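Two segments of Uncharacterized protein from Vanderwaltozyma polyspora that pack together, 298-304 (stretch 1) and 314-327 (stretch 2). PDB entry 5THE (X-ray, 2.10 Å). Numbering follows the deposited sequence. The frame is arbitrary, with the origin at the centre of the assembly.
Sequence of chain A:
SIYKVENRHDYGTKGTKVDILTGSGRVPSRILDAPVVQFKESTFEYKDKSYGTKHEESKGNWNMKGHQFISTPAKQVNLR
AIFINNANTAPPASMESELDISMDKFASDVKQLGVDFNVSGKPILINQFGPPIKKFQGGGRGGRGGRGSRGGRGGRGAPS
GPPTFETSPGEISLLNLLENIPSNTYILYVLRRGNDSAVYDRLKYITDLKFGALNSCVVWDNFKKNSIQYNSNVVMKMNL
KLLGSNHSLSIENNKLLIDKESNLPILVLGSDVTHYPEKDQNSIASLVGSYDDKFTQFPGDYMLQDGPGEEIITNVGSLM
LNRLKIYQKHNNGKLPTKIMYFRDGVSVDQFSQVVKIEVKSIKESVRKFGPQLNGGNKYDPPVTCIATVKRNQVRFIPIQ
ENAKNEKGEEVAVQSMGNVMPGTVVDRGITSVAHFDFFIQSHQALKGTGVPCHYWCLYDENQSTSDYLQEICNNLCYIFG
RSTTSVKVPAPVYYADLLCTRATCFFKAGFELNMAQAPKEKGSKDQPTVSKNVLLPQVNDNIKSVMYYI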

# COMPACT_ATOMS: atom_id res chain seq x y z
N PHE A 298 -1.27 7.73 -0.94
CA PHE A 298 -0.05 7.42 -1.69
C PHE A 298 -0.38 7.14 -3.15
O PHE A 298 -0.31 5.99 -3.61
CB PHE A 298 0.68 6.21 -1.10
CG PHE A 298 1.53 6.54 0.10
CD1 PHE A 298 0.94 6.70 1.35
CD2 PHE A 298 2.91 6.66 -0.02
CE1 PHE A 298 1.72 7.00 2.46
CE2 PHE A 298 3.69 6.95 1.10
CZ PHE A 298 3.10 7.13 2.33
N PRO A 299 -0.75 8.16 -3.92
CA PRO A 299 -0.88 7.96 -5.37
C PRO A 299 0.48 7.62 -5.95
O PRO A 299 1.52 7.90 -5.35
CB PRO A 299 -1.41 9.29 -5.91
CG PRO A 299 -1.06 10.31 -4.86
CD PRO A 299 -0.95 9.57 -3.52
N GLY A 300 0.46 6.98 -7.12
CA GLY A 300 1.69 6.48 -7.70
C GLY A 300 1.61 6.38 -9.20
O GLY A 300 0.56 6.61 -9.82
N ASP A 301 2.74 6.04 -9.79
CA ASP A 301 2.83 5.75 -11.20
C ASP A 301 3.51 4.40 -11.38
O ASP A 301 4.23 3.93 -10.50
CB ASP A 301 3.60 6.84 -11.95
CG ASP A 301 2.78 8.09 -12.13
OD1 ASP A 301 1.68 7.99 -12.71
OD2 ASP A 301 3.23 9.16 -11.67
N TYR A 302 3.26 3.77 -12.53
CA TYR A 302 3.96 2.56 -12.91
C TYR A 302 4.56 2.74 -14.30
O TYR A 302 4.15 3.62 -15.06
CB TYR A 302 3.03 1.33 -12.90
CG TYR A 302 1.84 1.53 -13.78
CD1 TYR A 302 1.94 1.40 -15.17
CD2 TYR A 302 0.61 1.88 -13.24
CE1 TYR A 302 0.85 1.63 -15.99
CE2 TYR A 302 -0.48 2.10 -14.05
CZ TYR A 302 -0.36 1.98 -15.42
OH TYR A 302 -1.48 2.20 -16.20
N MET A 303 5.51 1.89 -14.65
CA MET A 303 6.03 1.86 -16.01
C MET A 303 6.55 0.47 -16.31
O MET A 303 6.87 -0.31 -15.41
CB MET A 303 7.15 2.90 -16.21
CG MET A 303 8.35 2.64 -15.33
SD MET A 303 9.57 3.94 -15.57
CE MET A 303 10.81 3.42 -14.42
N LEU A 304 6.59 0.16 -17.60
CA LEU A 304 7.18 -1.09 -18.06
C LEU A 304 8.69 -0.95 -18.06
O LEU A 304 9.22 0.05 -18.55
CB LEU A 304 6.67 -1.42 -19.47
CG LEU A 304 6.92 -2.85 -19.93
CD1 LEU A 304 6.14 -3.83 -19.06
CD2 LEU A 304 6.54 -3.01 -21.39
N THR A 314 15.72 1.48 -13.85
CA THR A 314 16.70 2.38 -14.46
C THR A 314 16.23 3.82 -14.47
O THR A 314 17.02 4.74 -14.23
CB THR A 314 17.01 1.93 -15.88
OG1 THR A 314 17.40 0.55 -15.87
CG2 THR A 314 18.14 2.76 -16.46
N ASN A 315 14.97 4.04 -14.80
CA ASN A 315 14.45 5.39 -14.95
C ASN A 315 13.41 5.69 -13.87
O ASN A 315 12.39 6.33 -14.13
CB ASN A 315 13.88 5.59 -16.35
CG ASN A 315 13.92 7.05 -16.80
OD1 ASN A 315 14.54 7.91 -16.15
ND2 ASN A 315 13.24 7.35 -17.91
N VAL A 316 13.68 5.24 -12.64
CA VAL A 316 12.76 5.51 -11.53
C VAL A 316 12.54 7.01 -11.38
O VAL A 316 11.43 7.48 -11.11
CB VAL A 316 13.26 4.85 -10.23
CG1 VAL A 316 14.57 5.50 -9.71
CG2 VAL A 316 12.19 4.90 -9.15
N GLY A 317 13.60 7.80 -11.63
CA GLY A 317 13.50 9.23 -11.48
C GLY A 317 12.46 9.85 -12.39
O GLY A 317 11.88 10.89 -12.05
N SER A 318 12.19 9.24 -13.54
CA SER A 318 11.16 9.79 -14.42
C SER A 318 9.80 9.81 -13.72
O SER A 318 9.01 10.74 -13.94
CB SER A 318 11.10 8.99 -15.72
OG SER A 318 10.51 7.73 -15.51
N LEU A 319 9.52 8.82 -12.87
CA LEU A 319 8.29 8.76 -12.08
C LEU A 319 8.25 9.78 -10.95
O LEU A 319 7.22 9.89 -10.27
CB LEU A 319 8.13 7.35 -11.50
CG LEU A 319 8.19 6.21 -12.52
CD1 LEU A 319 7.93 4.87 -11.85
CD2 LEU A 319 7.19 6.45 -13.62
N MET A 320 9.33 10.54 -10.73
CA MET A 320 9.33 11.50 -9.64
C MET A 320 8.48 12.73 -9.95
O MET A 320 8.02 13.38 -9.01
CB MET A 320 10.76 11.92 -9.30
CG MET A 320 11.54 10.88 -8.53
SD MET A 320 10.90 10.63 -6.85
CE MET A 320 10.98 12.28 -6.13
N LEU A 321 8.26 13.04 -11.23
CA LEU A 321 7.63 14.32 -11.58
C LEU A 321 6.27 14.47 -10.92
O LEU A 321 5.97 15.50 -10.31
CB LEU A 321 7.52 14.45 -13.10
CG LEU A 321 6.76 15.67 -13.65
CD1 LEU A 321 7.31 16.99 -13.11
CD2 LEU A 321 6.76 15.68 -15.17
N ASN A 322 5.43 13.44 -11.02
CA ASN A 322 4.11 13.49 -10.39
C ASN A 322 4.20 13.46 -8.88
O ASN A 322 3.36 14.08 -8.21
CB ASN A 322 3.24 12.34 -10.89
CG ASN A 322 2.79 12.55 -12.30
OD1 ASN A 322 2.77 13.68 -12.78
ND2 ASN A 322 2.44 11.47 -12.99
N ARG A 323 5.16 12.73 -8.31
CA ARG A 323 5.33 12.80 -6.85
C ARG A 323 5.54 14.24 -6.42
O ARG A 323 4.95 14.69 -5.43
CB ARG A 323 6.50 11.93 -6.39
CG ARG A 323 6.65 10.60 -7.13
CD ARG A 323 5.71 9.54 -6.58
NE ARG A 323 4.29 9.81 -6.84
CZ ARG A 323 3.73 9.68 -8.03
NH1 ARG A 323 4.48 9.33 -9.07
NH2 ARG A 323 2.43 9.92 -8.20
N LEU A 324 6.36 14.99 -7.16
CA LEU A 324 6.62 16.38 -6.79
C LEU A 324 5.40 17.26 -7.04
O LEU A 324 5.06 18.09 -6.20
CB LEU A 324 7.82 16.91 -7.57
CG LEU A 324 9.18 16.28 -7.28
CD1 LEU A 324 10.24 16.89 -8.18
CD2 LEU A 324 9.52 16.48 -5.83
N LYS A 325 4.75 17.09 -8.19
CA LYS A 325 3.59 17.92 -8.53
C LYS A 325 2.49 17.77 -7.49
O LYS A 325 1.90 18.76 -7.05
CB LYS A 325 3.05 17.54 -9.91
CG LYS A 325 3.81 18.13 -11.09
CD LYS A 325 3.26 17.55 -12.40
CE LYS A 325 3.69 18.36 -13.60
NZ LYS A 325 3.10 17.85 -14.88
N ILE A 326 2.17 16.53 -7.12
CA ILE A 326 1.10 16.30 -6.17
C ILE A 326 1.49 16.83 -4.80
O ILE A 326 0.69 17.50 -4.12
CB ILE A 326 0.74 14.81 -6.11
CG1 ILE A 326 0.30 14.33 -7.50
CG2 ILE A 326 -0.37 14.59 -5.09
CD1 ILE A 326 0.09 12.82 -7.61
N TYR A 327 2.72 16.56 -4.38
CA TYR A 327 3.18 17.10 -3.11
C TYR A 327 3.02 18.62 -3.08
O TYR A 327 2.53 19.20 -2.10
CB TYR A 327 4.65 16.73 -2.87
CG TYR A 327 5.21 17.27 -1.57
CD1 TYR A 327 5.60 18.61 -1.44
CD2 TYR A 327 5.36 16.44 -0.47
CE1 TYR A 327 6.12 19.10 -0.25
CE2 TYR A 327 5.87 16.91 0.73
CZ TYR A 327 6.26 18.24 0.82
OH TYR A 327 6.77 18.70 2.01
O HOH W 1 2.37 10.95 -5.11
O HOH W 2 0.71 9.86 -10.39
O HOH W 3 5.83 11.15 -12.63

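Strand 300-304 and helix 320-327 run nearly antiparallel, at 169°, with their axes 8.2 Å apart at closest approach. Along the strand, Asp 301 and Met 303 point toward the second stretch and Tyr 302 away; Pro 299, just before the strand, also points toward it.

Charge occupies the middle. Asp 301 OD2 accepts a hydrogen bond from Arg 323 NH1 at 2.9 Å, nearly straight at 176° and part of a salt bridge, and another from Asn 322 ND2 at 2.8 Å. One buried carboxylate oxygen thus gathers two donors from neighbouring helix residues. Arg 323 leaves its backbone sideways, but its chain bends so that the guanidinium reaches the strand. Gly 300 CA lies over one face of that group, 3.6 Å from Arg 323 NH2, so the backbone itself packs against the flat cation.

Water extends the polar network: water 1 accepts from Arg 323 NE at 2.8 Å and lies 3.2 Å from Pro 299 O, to which it can donate, so it can link side chain to backbone across the contact.

Apolar pairs flank the charge. Pro 299 CG meets Ile 326 CD1 at 3.9 Å, and Met 303 SD meets Leu 319 CD2 at 4.0 Å, van der Waals contacts that bury nonpolar surface. The extended Met 303 chain carries CE onward to 3.3 Å from Asn 315 O, whose hydrogen bonds come from Ser 318 N and OG.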